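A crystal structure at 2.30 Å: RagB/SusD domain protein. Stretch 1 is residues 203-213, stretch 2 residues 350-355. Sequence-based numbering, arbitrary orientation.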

ATOM      1  N   GLU A 203       9.906  15.540  14.055  1.00 25.11           N
ATOM      2  CA  GLU A 203      10.264  15.413  12.654  1.00 24.40           C
ATOM      3  C   GLU A 203       8.992  15.130  11.850  1.00 24.85           C
ATOM      4  O   GLU A 203       8.786  15.709  10.778  1.00 23.65           O
ATOM      5  N   ALA A 204       8.119  14.293  12.407  1.00 20.08           N
ATOM      6  CA  ALA A 204       6.870  13.947  11.742  1.00 23.29           C
ATOM      7  C   ALA A 204       6.028  15.202  11.436  1.00 26.67           C
ATOM      8  O   ALA A 204       5.684  15.472  10.266  1.00 26.54           O
ATOM      9  N   GLU A 205       5.736  15.986  12.473  1.00 25.58           N
ATOM     10  CA  GLU A 205       5.000  17.240  12.304  1.00 32.78           C
ATOM     11  C   GLU A 205       5.664  18.161  11.275  1.00 28.34           C
ATOM     12  O   GLU A 205       5.020  18.637  10.334  1.00 30.65           O
ATOM     13  N   LYS A 206       6.956  18.395  11.465  1.00 26.46           N
ATOM     14  CA  LYS A 206       7.717  19.270  10.585  1.00 31.78           C
ATOM     15  C   LYS A 206       7.532  18.893   9.112  1.00 30.92           C
ATOM     16  O   LYS A 206       7.246  19.743   8.262  1.00 34.07           O
ATOM     17  N   GLN A 207       7.685  17.605   8.825  1.00 31.16           N
ATOM     18  CA  GLN A 207       7.633  17.113   7.457  1.00 27.62           C
ATOM     19  C   GLN A 207       6.199  17.089   6.877  1.00 26.37           C
ATOM     20  O   GLN A 207       6.005  17.290   5.669  1.00 30.01           O
ATOM     21  N   ALA A 208       5.207  16.820   7.725  1.00 23.65           N
ATOM     22  CA  ALA A 208       3.807  16.905   7.313  1.00 28.69           C
ATOM     23  C   ALA A 208       3.467  18.308   6.875  1.00 29.33           C
ATOM     24  O   ALA A 208       3.028  18.517   5.750  1.00 28.95           O
ATOM     25  N   LYS A 209       3.649  19.255   7.795  1.00 29.61           N
ATOM     26  CA  LYS A 209       3.488  20.673   7.492  1.00 32.82           C
ATOM     27  C   LYS A 209       4.194  21.057   6.190  1.00 32.71           C
ATOM     28  O   LYS A 209       3.569  21.649   5.300  1.00 36.29           O
ATOM     29  N   ALA A 210       5.483  20.722   6.071  1.00 31.34           N
ATOM     30  CA  ALA A 210       6.237  21.030   4.846  1.00 26.23           C
ATOM     31  C   ALA A 210       5.576  20.452   3.587  1.00 32.57           C
ATOM     32  O   ALA A 210       5.465  21.136   2.550  1.00 28.26           O
ATOM     33  N   ALA A 211       5.113  19.205   3.690  1.00 30.03           N
ATOM     34  CA  ALA A 211       4.465  18.537   2.568  1.00 26.84           C
ATOM     35  C   ALA A 211       3.198  19.288   2.186  1.00 28.33           C
ATOM     36  O   ALA A 211       2.952  19.591   1.017  1.00 25.90           O
ATOM     37  N   PHE A 212       2.401  19.589   3.197  1.00 25.52           N
ATOM     38  CA  PHE A 212       1.143  20.280   3.020  1.00 30.13           C
ATOM     39  C   PHE A 212       1.313  21.629   2.320  1.00 35.88           C
ATOM     40  O   PHE A 212       0.563  21.963   1.398  1.00 32.23           O
ATOM     41  N   GLN A 213       2.327  22.387   2.725  1.00 34.04           N
ATOM     42  CA  GLN A 213       2.467  23.733   2.198  1.00 34.47           C
ATOM     43  C   GLN A 213       3.082  23.714   0.806  1.00 31.31           C
ATOM     44  O   GLN A 213       2.689  24.507  -0.048  1.00 31.14           O
ATOM     45  N   ARG A 350      -3.957  16.305  15.073  1.00 34.07           N
ATOM     46  CA  ARG A 350      -2.796  16.425  15.943  1.00 34.47           C
ATOM     47  C   ARG A 350      -2.331  17.872  16.075  1.00 34.71           C
ATOM     48  O   ARG A 350      -1.391  18.165  16.807  1.00 38.95           O
ATOM     49  N   GLY A 351      -2.971  18.773  15.344  1.00 33.73           N
ATOM     50  CA  GLY A 351      -2.580  20.167  15.371  1.00 31.30           C
ATOM     51  C   GLY A 351      -1.298  20.429  14.611  1.00 38.84           C
ATOM     52  O   GLY A 351      -0.623  21.435  14.842  1.00 35.50           O
ATOM     53  N   TRP A 352      -0.938  19.507  13.725  1.00 34.69           N
ATOM     54  CA  TRP A 352       0.297  19.635  12.963  1.00 27.77           C
ATOM     55  C   TRP A 352       0.148  20.539  11.734  1.00 29.00           C
ATOM     56  O   TRP A 352       1.081  21.243  11.365  1.00 34.52           O
ATOM     57  N   VAL A 353      -1.027  20.532  11.112  1.00 28.53           N
ATOM     58  CA  VAL A 353      -1.287  21.398   9.961  1.00 29.02           C
ATOM     59  C   VAL A 353      -2.552  22.202  10.214  1.00 38.11           C
ATOM     60  O   VAL A 353      -3.343  21.865  11.110  1.00 30.84           O
ATOM     61  N   ALA A 354      -2.738  23.267   9.432  1.00 37.46           N
ATOM     62  CA  ALA A 354      -3.867  24.180   9.632  1.00 36.28           C
ATOM     63  C   ALA A 354      -5.148  23.706   8.958  1.00 38.73           C
ATOM     64  O   ALA A 354      -5.181  23.457   7.752  1.00 37.76           O
ATOM     65  N   GLY A 355      -6.216  23.583   9.735  1.00 39.30           N
ATOM     66  CA  GLY A 355      -7.508  23.291   9.147  1.00 39.44           C
ATOM     67  C   GLY A 355      -8.402  22.411   9.987  1.00 31.63           C
ATOM     68  O   GLY A 355      -8.068  22.067  11.117  1.00 37.77           O
TER

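Which side chains carry the contact? Trp 352 and Val 353 do most of the work from the irregular stretch, both with CA-to-CB bonds directed toward the helix. The helix answers with Ala 204, Ala 208 and Phe 212, which also point toward the partner; spaced four residues apart, they recur about once per turn and line one flank. Glu 205 and Lys 209, set sideways, border that flank.

How does the Trp 352 side chain settle on the helix? With chi1 at -69° (m) and chi2 at -1°, its indole extends along the helix flank toward Ala 204, whose CB lies 3.6 Å from Trp 352 CH2. Ala 208 CB is farther off, 4.4 Å from Trp 352 CE3, so of the two methyl groups that of Ala 204 packs the more tightly on the indole. Over one face sits Glu 205 CB, 3.5 Å from the centroid of the Trp 352 five-membered ring and 7° off its normal, a CH-pi contact.

Where do the charged ends go? Glu 205 is extended (chi1 and chi2 both t), which carries its carboxylate past the indole: Glu 205 CD is 3.5 Å from Trp 352 CD1. Lys 209 CB lies 4.0 Å from Trp 352 O, while the rest of the chain, t at all four chi angles, runs out extended and its end leads away. No hydrogen bond joins the stretches, leaving the contact to packing.

What does Val 353 touch? Its m rotamer places Val 353 CG1 against the helix backbone, 3.9 Å from Lys 209 CA and 4.2 Å from Ala 208 C. Phe 212, with chi1 t (178°) and chi2 46°, brings its ring alongside: Phe 212 CD2 is 3.8 Å from Val 353 CB, and Phe 212 CE2 reaches within 3.9 Å of Ala 354 O.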

ATOM      1  CB  GLU A 203      11.318  14.322  12.451  1.00 22.86           C
ATOM      2  CG  GLU A 203      12.030  14.359  11.093  1.00 28.53           C
ATOM      3  CD  GLU A 203      12.884  15.612  10.877  1.00 42.14           C
ATOM      4  OE1 GLU A 203      13.163  16.337  11.862  1.00 46.61           O
ATOM      5  OE2 GLU A 203      13.271  15.886   9.714  1.00 40.62           O
ATOM      6  CB  ALA A 204       6.081  12.940  12.594  1.00 18.07           C
ATOM      7  CB  GLU A 205       4.884  17.984  13.643  1.00 31.16           C
ATOM      8  CG  GLU A 205       4.492  19.457  13.493  1.00 33.66           C
ATOM      9  CD  GLU A 205       3.982  20.105  14.775  1.00 32.53           C
ATOM     10  OE1 GLU A 205       4.313  19.627  15.897  1.00 25.00           O
ATOM     11  OE2 GLU A 205       3.249  21.109  14.643  1.00 28.48           O
ATOM     12  CB  LYS A 206       9.199  19.209  10.960  1.00 26.46           C
ATOM     13  CG  LYS A 206      10.099  20.107  10.131  1.00 33.54           C
ATOM     14  CD  LYS A 206      11.566  19.838  10.439  1.00 36.02           C
ATOM     15  CE  LYS A 206      12.465  20.813   9.715  1.00 33.94           C
ATOM     16  NZ  LYS A 206      13.848  20.273   9.688  1.00 47.99           N
ATOM     17  CB  GLN A 207       8.258  15.727   7.400  1.00 25.13           C
ATOM     18  CG  GLN A 207       9.709  15.720   7.791  1.00 23.23           C
ATOM     19  CD  GLN A 207      10.587  16.396   6.775  1.00 29.43           C
ATOM     20  OE1 GLN A 207      10.209  16.542   5.613  1.00 29.85           O
ATOM     21  NE2 GLN A 207      11.773  16.814   7.204  1.00 29.59           N
ATOM     22  CB  ALA A 208       2.905  16.511   8.409  1.00 22.73           C
ATOM     23  CB  LYS A 209       4.014  21.535   8.640  1.00 32.55           C
ATOM     24  CG  LYS A 209       3.534  22.979   8.566  1.00 34.93           C
ATOM     25  CD  LYS A 209       4.046  23.803   9.727  1.00 44.23           C
ATOM     26  CE  LYS A 209       3.675  25.266   9.565  1.00 40.79           C
ATOM     27  NZ  LYS A 209       4.225  26.042  10.702  1.00 32.12           N
ATOM     28  CB  ALA A 210       7.648  20.532   4.958  1.00 26.88           C
ATOM     29  CB  ALA A 211       4.144  17.089   2.920  1.00 20.58           C
ATOM     30  CB  PHE A 212       0.475  20.471   4.380  1.00 34.10           C
ATOM     31  CG  PHE A 212      -0.811  21.227   4.318  1.00 35.58           C
ATOM     32  CD1 PHE A 212      -1.765  20.910   3.367  1.00 35.40           C
ATOM     33  CD2 PHE A 212      -1.067  22.253   5.210  1.00 36.63           C
ATOM     34  CE1 PHE A 212      -2.956  21.598   3.309  1.00 40.84           C
ATOM     35  CE2 PHE A 212      -2.253  22.949   5.159  1.00 36.62           C
ATOM     36  CZ  PHE A 212      -3.201  22.620   4.204  1.00 40.66           C
ATOM     37  CB  GLN A 213       3.290  24.588   3.161  1.00 34.79           C
ATOM     38  CG  GLN A 213       2.598  24.767   4.513  1.00 35.94           C
ATOM     39  CD  GLN A 213       3.284  25.776   5.419  1.00 47.91           C
ATOM     40  OE1 GLN A 213       4.512  25.900   5.425  1.00 50.44           O
ATOM     41  NE2 GLN A 213       2.489  26.509   6.187  1.00 45.47           N
ATOM     42  CB  ARG A 350      -1.653  15.557  15.419  1.00 32.09           C
ATOM     43  CG  ARG A 350      -1.904  14.062  15.511  1.00 33.30           C
ATOM     44  CD  ARG A 350      -0.873  13.305  14.692  1.00 27.80           C
ATOM     45  NE  ARG A 350      -1.096  11.866  14.730  1.00 28.54           N
ATOM     46  CZ  ARG A 350      -0.476  11.049  15.565  1.00 24.48           C
ATOM     47  NH1 ARG A 350       0.402  11.542  16.431  1.00 25.88           N
ATOM     48  NH2 ARG A 350      -0.727   9.749  15.526  1.00 26.58           N
ATOM     49  CB  TRP A 352       0.785  18.253  12.540  1.00 28.25           C
ATOM     50  CG  TRP A 352       1.278  17.403  13.684  1.00 36.96           C
ATOM     51  CD1 TRP A 352       1.348  17.757  15.006  1.00 35.33           C
ATOM     52  CD2 TRP A 352       1.812  16.072  13.599  1.00 32.70           C
ATOM     53  NE1 TRP A 352       1.875  16.721  15.750  1.00 27.77           N
ATOM     54  CE2 TRP A 352       2.174  15.681  14.912  1.00 31.35           C
ATOM     55  CE3 TRP A 352       2.023  15.173  12.542  1.00 29.92           C
ATOM     56  CZ2 TRP A 352       2.723  14.428  15.195  1.00 28.50           C
ATOM     57  CZ3 TRP A 352       2.571  13.928  12.827  1.00 28.14           C
ATOM     58  CH2 TRP A 352       2.916  13.570  14.148  1.00 25.92           C
ATOM     59  CB  VAL A 353      -1.445  20.616   8.630  1.00 36.09           C
ATOM     60  CG1 VAL A 353      -0.173  19.817   8.322  1.00 33.69           C
ATOM     61  CG2 VAL A 353      -2.676  19.704   8.659  1.00 27.22           C
ATOM     62  CB  ALA A 354      -3.505  25.579   9.132  1.00 35.79           C
TER